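Long-range contacts in coronin (Toxoplasma gondii, PDB 4OZU), which probably binds actin filaments and contributes to parasite invasion and egress, this chain being its WD40 beta-propeller domain: residues 130-135 with 149-154; 169-174 with 187-192. All blocks are in the same frame, centred on the assembly; numbering follows the deposited sequence.

Contact 1. Residues 130-135 with 149-154; sequences LKKVLS and GCFDGT
Gly149 O takes a short, straight bond from Leu134 N (2.7 Å, 171°) and a weak one from Ser135 N, so two successive amides converge on one carbonyl. Across the segments Gly149 N gives two weak bonds, to Ser135 O and, at 3.0 Å, to Ser135 OG, which chi1 of 62° puts between backbone N and carbonyl carbon. Farther along, Phe151 N meets Lys132 O at 2.9 Å, almost on the C=O axis. Asp152 N turns to sulfur, pointing straight at Cys150 SG (3.5 Å). Of the Asp152 carboxylate, OD1 accepts from Thr154 N from above its plane, closing an Asx turn, while OD2 receives a water proton at 2.6 Å; the same water accepts from Leu130 N and so bridges the segments. The extended Lys132 chain crosses the Phe151 ring, CE over one face and NZ 4.7 Å from the centroid in a cation-pi contact, with Leu134 CD1 at the ring edge, 4.0 Å from Phe151 CD1. The pattern is a classic beta bulge in an antiparallel hairpin, followed by a type I turn from Cys150 to Gly153, within a WD40 propeller blade.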
ATOM      1  N   LEU A 130      -9.050  -0.113  21.142  1.00 29.65           N
ATOM      2  CA  LEU A 130      -8.750   0.462  22.454  1.00 32.18           C
ATOM      3  C   LEU A 130      -7.584   1.448  22.426  1.00 34.42           C
ATOM      4  O   LEU A 130      -7.432   2.246  23.345  1.00 36.63           O
ATOM      5  CB  LEU A 130      -8.453  -0.650  23.466  1.00 33.49           C
ATOM      6  CG  LEU A 130      -9.585  -1.644  23.735  1.00 33.60           C
ATOM      7  CD1 LEU A 130      -9.188  -2.604  24.839  1.00 35.35           C
ATOM      8  CD2 LEU A 130     -10.884  -0.937  24.097  1.00 42.31           C
ATOM      9  N   LYS A 131      -6.759   1.390  21.384  1.00 30.89           N
ATOM     10  CA  LYS A 131      -5.660   2.337  21.233  1.00 37.97           C
ATOM     11  C   LYS A 131      -5.608   2.815  19.787  1.00 37.28           C
ATOM     12  O   LYS A 131      -6.448   2.432  18.968  1.00 27.66           O
ATOM     13  CB  LYS A 131      -4.328   1.706  21.654  1.00 32.08           C
ATOM     14  CG  LYS A 131      -4.236   1.364  23.140  1.00 34.60           C
ATOM     15  CD  LYS A 131      -4.192   2.629  23.982  1.00 55.41           C
ATOM     16  CE  LYS A 131      -4.100   2.325  25.464  1.00 83.29           C
ATOM     17  NZ  LYS A 131      -4.004   3.576  26.265  1.00 78.98           N
ATOM     18  N   LYS A 132      -4.650   3.681  19.477  1.00 29.55           N
ATOM     19  CA  LYS A 132      -4.578   4.251  18.140  1.00 27.94           C
ATOM     20  C   LYS A 132      -4.516   3.159  17.082  1.00 32.27           C
ATOM     21  O   LYS A 132      -3.869   2.124  17.265  1.00 28.81           O
ATOM     22  CB  LYS A 132      -3.374   5.185  18.008  1.00 28.75           C
ATOM     23  CG  LYS A 132      -2.023   4.561  18.277  1.00 30.39           C
ATOM     24  CD  LYS A 132      -0.933   5.628  18.210  1.00 35.04           C
ATOM     25  CE  LYS A 132       0.446   5.062  18.492  1.00 46.10           C
ATOM     26  NZ  LYS A 132       1.462   6.143  18.616  1.00 62.83           N
ATOM     27  N   VAL A 133      -5.224   3.396  15.985  1.00 32.76           N
ATOM     28  CA  VAL A 133      -5.255   2.456  14.878  1.00 22.54           C
ATOM     29  C   VAL A 133      -4.216   2.885  13.856  1.00 28.76           C
ATOM     30  O   VAL A 133      -4.143   4.061  13.487  1.00 26.39           O
ATOM     31  CB  VAL A 133      -6.648   2.378  14.251  1.00 23.23           C
ATOM     32  CG1 VAL A 133      -6.635   1.476  13.030  1.00 28.25           C
ATOM     33  CG2 VAL A 133      -7.642   1.850  15.283  1.00 29.57           C
ATOM     34  N   LEU A 134      -3.414   1.923  13.411  1.00 24.38           N
ATOM     35  CA  LEU A 134      -2.215   2.217  12.637  1.00 24.94           C
ATOM     36  C   LEU A 134      -2.317   1.803  11.178  1.00 27.11           C
ATOM     37  O   LEU A 134      -1.473   2.179  10.368  1.00 26.06           O
ATOM     38  CB  LEU A 134      -1.010   1.519  13.262  1.00 24.56           C
ATOM     39  CG  LEU A 134      -0.704   1.854  14.722  1.00 28.18           C
ATOM     40  CD1 LEU A 134       0.472   1.025  15.202  1.00 33.21           C
ATOM     41  CD2 LEU A 134      -0.424   3.341  14.897  1.00 36.09           C
ATOM     42  N   SER A 135      -3.329   1.013  10.846  1.00 24.28           N
ATOM     43  CA  SER A 135      -3.526   0.605   9.469  1.00 23.43           C
ATOM     44  C   SER A 135      -4.994   0.377   9.169  1.00 22.75           C
ATOM     45  O   SER A 135      -5.780   0.068  10.055  1.00 24.07           O
ATOM     46  CB  SER A 135      -2.723  -0.661   9.165  1.00 30.59           C
ATOM     47  OG  SER A 135      -3.154  -1.744   9.965  1.00 38.24           O
ATOM     48  N   GLY A 149      -5.257  -2.590  11.960  1.00 21.10           N
ATOM     49  CA  GLY A 149      -4.266  -2.964  12.952  1.00 23.06           C
ATOM     50  C   GLY A 149      -4.118  -1.884  14.004  1.00 22.07           C
ATOM     51  O   GLY A 149      -4.006  -0.692  13.697  1.00 24.97           O
ATOM     52  N   CYS A 150      -4.114  -2.312  15.260  1.00 23.96           N
ATOM     53  CA  CYS A 150      -4.120  -1.409  16.397  1.00 24.22           C
ATOM     54  C   CYS A 150      -2.772  -1.433  17.112  1.00 23.05           C
ATOM     55  O   CYS A 150      -2.076  -2.442  17.116  1.00 26.81           O
ATOM     56  CB  CYS A 150      -5.250  -1.802  17.356  1.00 30.93           C
ATOM     57  SG  CYS A 150      -5.405  -0.793  18.824  1.00 33.73           S
ATOM     58  N   PHE A 151      -2.411  -0.308  17.709  1.00 25.80           N
ATOM     59  CA  PHE A 151      -1.180  -0.196  18.477  1.00 31.10           C
ATOM     60  C   PHE A 151      -1.128  -1.206  19.631  1.00 31.43           C
ATOM     61  O   PHE A 151      -0.048  -1.523  20.131  1.00 27.56           O
ATOM     62  CB  PHE A 151      -1.048   1.231  19.008  1.00 38.12           C
ATOM     63  CG  PHE A 151       0.234   1.505  19.740  1.00 32.01           C
ATOM     64  CD1 PHE A 151       1.454   1.456  19.085  1.00 33.91           C
ATOM     65  CD2 PHE A 151       0.212   1.848  21.080  1.00 37.71           C
ATOM     66  CE1 PHE A 151       2.630   1.726  19.762  1.00 36.69           C
ATOM     67  CE2 PHE A 151       1.382   2.118  21.762  1.00 40.08           C
ATOM     68  CZ  PHE A 151       2.592   2.058  21.102  1.00 47.95           C
ATOM     69  N   ASP A 152      -2.289  -1.707  20.053  1.00 32.33           N
ATOM     70  CA  ASP A 152      -2.338  -2.625  21.196  1.00 29.92           C
ATOM     71  C   ASP A 152      -2.140  -4.088  20.786  1.00 28.69           C
ATOM     72  O   ASP A 152      -2.178  -4.984  21.638  1.00 29.17           O
ATOM     73  CB  ASP A 152      -3.657  -2.456  21.962  1.00 32.97           C
ATOM     74  CG  ASP A 152      -4.859  -3.034  21.231  1.00 36.28           C
ATOM     75  OD1 ASP A 152      -4.736  -3.509  20.085  1.00 36.87           O
ATOM     76  OD2 ASP A 152      -5.960  -2.996  21.817  1.00 38.65           O
ATOM     77  N   GLY A 153      -1.945  -4.315  19.488  1.00 26.21           N
ATOM     78  CA  GLY A 153      -1.667  -5.638  18.947  1.00 22.88           C
ATOM     79  C   GLY A 153      -2.851  -6.342  18.307  1.00 21.62           C
ATOM     80  O   GLY A 153      -2.713  -7.460  17.798  1.00 22.66           O
ATOM     81  N   THR A 154      -4.013  -5.696  18.317  1.00 23.76           N
ATOM     82  CA  THR A 154      -5.218  -6.283  17.740  1.00 24.65           C
ATOM     83  C   THR A 154      -5.324  -6.032  16.247  1.00 26.87           C
ATOM     84  O   THR A 154      -5.176  -4.898  15.782  1.00 24.23           O
ATOM     85  CB  THR A 154      -6.495  -5.722  18.389  1.00 26.79           C
ATOM     86  OG1 THR A 154      -6.418  -5.856  19.809  1.00 27.75           O
ATOM     87  CG2 THR A 154      -7.730  -6.464  17.893  1.00 30.89           C
TER
HETATM   88  O   HOH W   1      -8.152  -2.902  20.346  0.86 27.81           O

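Contact 2. Residues 169-174 with 187-192; sequences VKFQES and LACTTK
Ser174 O is the best-held polar atom between the two segments, gripped by one hydrogen bond and one weaker CA-H...O contact. Lys192 N reaches it at 2.9 Å, nearly along the C=O axis although the N-H itself is bent (138°), and Thr191 CA approaches it at 3.2 Å. Next to it, Glu173 O is buried without a polar partner; the methyl Thr191 CG2 lies 3.6 Å from it. That methyl is anti to its own carbonyl carbon, which directs it at Phe171 as well, 4.0 Å from Phe171 CB, the two side chains crossing at about a right angle. Thr191 OG1 turns to other partners, bonding to Asp193 and weakly to Asn197. In the WD40 propeller this is the passage between blades: strand 164-170 ends one blade, and residues 171-174 cross to strand 175-180, which pairs with 187-191 at the start of the next. Phe171, the first residue of this connection, turns its side chain toward strand 187-191, CG anti to the carbonyl carbon (chi1 -59°), which places the ring beside Cys189 and Thr191. The far end of the ring meets Cys189, CE2 lying 3.6 Å from SG, in an oblique sulfur-aromatic contact; the Phe171 side chain also touches Asn197. Nearer the surface, the bases of two charged chains pack, Glu173 CB against Lys192 CB at 4.0 Å, while their opposite charges stay apart, Glu173 OE1 being 5.2 Å from Lys192 NZ. Lys170 folds its amine back at chi4 to reach Phe171 O at 3.0 Å, from above the carbonyl plane, and also bonds to Asp152 O.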
ATOM      1  N   VAL A 169      -8.086 -10.662  16.127  1.00 21.73           N
ATOM      2  CA  VAL A 169      -6.981 -11.459  16.634  1.00 22.18           C
ATOM      3  C   VAL A 169      -6.023 -10.512  17.331  1.00 20.27           C
ATOM      4  O   VAL A 169      -5.632  -9.493  16.754  1.00 28.00           O
ATOM      5  CB  VAL A 169      -6.260 -12.230  15.504  1.00 30.66           C
ATOM      6  CG1 VAL A 169      -4.987 -12.880  16.013  1.00 37.74           C
ATOM      7  CG2 VAL A 169      -7.187 -13.278  14.902  1.00 30.75           C
ATOM      8  N   LYS A 170      -5.654 -10.833  18.568  1.00 22.94           N
ATOM      9  CA  LYS A 170      -4.766  -9.963  19.328  1.00 22.32           C
ATOM     10  C   LYS A 170      -3.420 -10.611  19.638  1.00 23.71           C
ATOM     11  O   LYS A 170      -3.346 -11.666  20.276  1.00 24.37           O
ATOM     12  CB  LYS A 170      -5.416  -9.523  20.633  1.00 26.29           C
ATOM     13  CG  LYS A 170      -4.546  -8.522  21.376  1.00 45.23           C
ATOM     14  CD  LYS A 170      -5.150  -8.047  22.669  1.00 59.13           C
ATOM     15  CE  LYS A 170      -4.321  -6.904  23.238  1.00 57.35           C
ATOM     16  NZ  LYS A 170      -2.860  -7.214  23.262  1.00 29.97           N
ATOM     17  N   PHE A 171      -2.365  -9.934  19.197  1.00 23.81           N
ATOM     18  CA  PHE A 171      -0.996 -10.290  19.531  1.00 24.66           C
ATOM     19  C   PHE A 171      -0.561  -9.516  20.761  1.00 28.29           C
ATOM     20  O   PHE A 171      -1.195  -8.535  21.144  1.00 30.51           O
ATOM     21  CB  PHE A 171      -0.068 -10.004  18.350  1.00 33.23           C
ATOM     22  CG  PHE A 171      -0.448 -10.748  17.112  1.00 25.34           C
ATOM     23  CD1 PHE A 171      -0.016 -12.047  16.912  1.00 28.48           C
ATOM     24  CD2 PHE A 171      -1.273 -10.169  16.171  1.00 24.65           C
ATOM     25  CE1 PHE A 171      -0.387 -12.743  15.787  1.00 30.93           C
ATOM     26  CE2 PHE A 171      -1.645 -10.858  15.042  1.00 22.44           C
ATOM     27  CZ  PHE A 171      -1.202 -12.145  14.849  1.00 26.15           C
ATOM     28  N   GLN A 172       0.519  -9.966  21.386  1.00 28.14           N
ATOM     29  CA  GLN A 172       0.990  -9.357  22.620  1.00 28.50           C
ATOM     30  C   GLN A 172       1.690  -8.013  22.398  1.00 38.86           C
ATOM     31  O   GLN A 172       1.712  -7.173  23.296  1.00 32.20           O
ATOM     32  CB  GLN A 172       1.935 -10.310  23.348  1.00 36.27           C
ATOM     33  CG  GLN A 172       1.304 -11.642  23.705  1.00 39.96           C
ATOM     34  CD  GLN A 172       2.183 -12.480  24.616  1.00 54.00           C
ATOM     35  OE1 GLN A 172       2.794 -11.966  25.554  1.00 67.85           O
ATOM     36  NE2 GLN A 172       2.253 -13.778  24.341  1.00 63.77           N
ATOM     37  N   GLU A 173       2.257  -7.813  21.210  1.00 28.83           N
ATOM     38  CA  GLU A 173       3.019  -6.600  20.917  1.00 31.74           C
ATOM     39  C   GLU A 173       2.375  -5.787  19.800  1.00 26.08           C
ATOM     40  O   GLU A 173       1.545  -6.300  19.054  1.00 24.40           O
ATOM     41  CB  GLU A 173       4.457  -6.960  20.547  1.00 30.89           C
ATOM     42  CG  GLU A 173       5.219  -7.636  21.678  1.00 40.21           C
ATOM     43  CD  GLU A 173       5.376  -6.745  22.895  1.00 94.93           C
ATOM     44  OE1 GLU A 173       5.800  -5.581  22.727  1.00134.95           O
ATOM     45  OE2 GLU A 173       5.077  -7.206  24.017  1.00 92.89           O
ATOM     46  N   SER A 174       2.757  -4.516  19.706  1.00 29.19           N
ATOM     47  CA  SER A 174       2.148  -3.582  18.757  1.00 25.20           C
ATOM     48  C   SER A 174       2.328  -4.029  17.315  1.00 23.41           C
ATOM     49  O   SER A 174       3.360  -4.585  16.956  1.00 25.97           O
ATOM     50  CB  SER A 174       2.743  -2.180  18.918  1.00 32.92           C
ATOM     51  OG  SER A 174       2.636  -1.725  20.257  1.00 55.29           O
ATOM     52  N   LEU A 187      -4.248 -12.571   5.831  1.00 20.98           N
ATOM     53  CA  LEU A 187      -3.591 -11.321   6.156  1.00 18.13           C
ATOM     54  C   LEU A 187      -2.232 -11.659   6.750  1.00 20.05           C
ATOM     55  O   LEU A 187      -2.090 -12.674   7.438  1.00 22.12           O
ATOM     56  CB  LEU A 187      -4.430 -10.511   7.138  1.00 22.46           C
ATOM     57  CG  LEU A 187      -3.932  -9.102   7.449  1.00 21.52           C
ATOM     58  CD1 LEU A 187      -4.735  -8.067   6.684  1.00 33.57           C
ATOM     59  CD2 LEU A 187      -4.013  -8.868   8.934  1.00 30.46           C
ATOM     60  N   ALA A 188      -1.234 -10.846   6.436  1.00 18.88           N
ATOM     61  CA  ALA A 188       0.070 -10.949   7.077  1.00 16.62           C
ATOM     62  C   ALA A 188       0.324  -9.671   7.838  1.00 18.61           C
ATOM     63  O   ALA A 188      -0.037  -8.579   7.381  1.00 19.84           O
ATOM     64  CB  ALA A 188       1.165 -11.204   6.067  1.00 19.03           C
ATOM     65  N   CYS A 189       0.927  -9.802   9.012  1.00 21.62           N
ATOM     66  CA  CYS A 189       1.272  -8.631   9.804  1.00 22.15           C
ATOM     67  C   CYS A 189       2.591  -8.834  10.526  1.00 23.07           C
ATOM     68  O   CYS A 189       2.999  -9.961  10.787  1.00 25.52           O
ATOM     69  CB  CYS A 189       0.168  -8.308  10.811  1.00 24.22           C
ATOM     70  SG  CYS A 189      -0.221  -9.641  11.965  1.00 28.60           S
ATOM     71  N   THR A 190       3.264  -7.725  10.809  1.00 21.16           N
ATOM     72  CA  THR A 190       4.465  -7.735  11.623  1.00 20.26           C
ATOM     73  C   THR A 190       4.164  -7.085  12.960  1.00 25.43           C
ATOM     74  O   THR A 190       3.347  -6.170  13.046  1.00 23.93           O
ATOM     75  CB  THR A 190       5.624  -6.997  10.944  1.00 22.75           C
ATOM     76  OG1 THR A 190       5.187  -5.694  10.550  1.00 21.27           O
ATOM     77  CG2 THR A 190       6.099  -7.769   9.706  1.00 22.32           C
ATOM     78  N   THR A 191       4.823  -7.568  14.002  1.00 23.60           N
ATOM     79  CA  THR A 191       4.665  -6.994  15.330  1.00 25.76           C
ATOM     80  C   THR A 191       6.019  -6.648  15.917  1.00 26.90           C
ATOM     81  O   THR A 191       7.066  -7.046  15.395  1.00 31.13           O
ATOM     82  CB  THR A 191       3.907  -7.946  16.275  1.00 35.11           C
ATOM     83  OG1 THR A 191       4.386  -9.285  16.100  1.00 34.12           O
ATOM     84  CG2 THR A 191       2.420  -7.914  15.966  1.00 39.56           C
ATOM     85  N   LYS A 192       5.987  -5.889  17.006  1.00 27.11           N
ATOM     86  CA  LYS A 192       7.191  -5.346  17.607  1.00 26.96           C
ATOM     87  C   LYS A 192       8.075  -6.430  18.229  1.00 29.39           C
ATOM     88  O   LYS A 192       9.243  -6.183  18.524  1.00 36.06           O
ATOM     89  CB  LYS A 192       6.806  -4.304  18.653  1.00 28.38           C
ATOM     90  CG  LYS A 192       7.862  -3.248  18.904  1.00 36.33           C
ATOM     91  CD  LYS A 192       7.390  -2.257  19.953  1.00 62.68           C
ATOM     92  CE  LYS A 192       8.553  -1.697  20.754  1.00 65.56           C
ATOM     93  NZ  LYS A 192       8.089  -0.968  21.964  1.00 64.50           N
TER

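In the fold
From the N terminus, the chain reaches contact 1 first: residues 130-135 lead into strand 133-138, which returns as strand 145-150, and the contact closes that hairpin at its open end. The turn from Cys150 to Gly153 then leads into strand 154-159, strand 164-170 completes the four-stranded blade, and contact 2 closes a second loop, through strand 175-180, across to the next blade. The two loops follow in series and neither nest nor cross, yet their centres lie only 9 Å apart. They meet where Phe151 O probably accepts from Ser174 OG, at 2.7 Å, and where Thr154 packs on Lys170. The turn of one blade is thus tied to the connection leading into its neighbour.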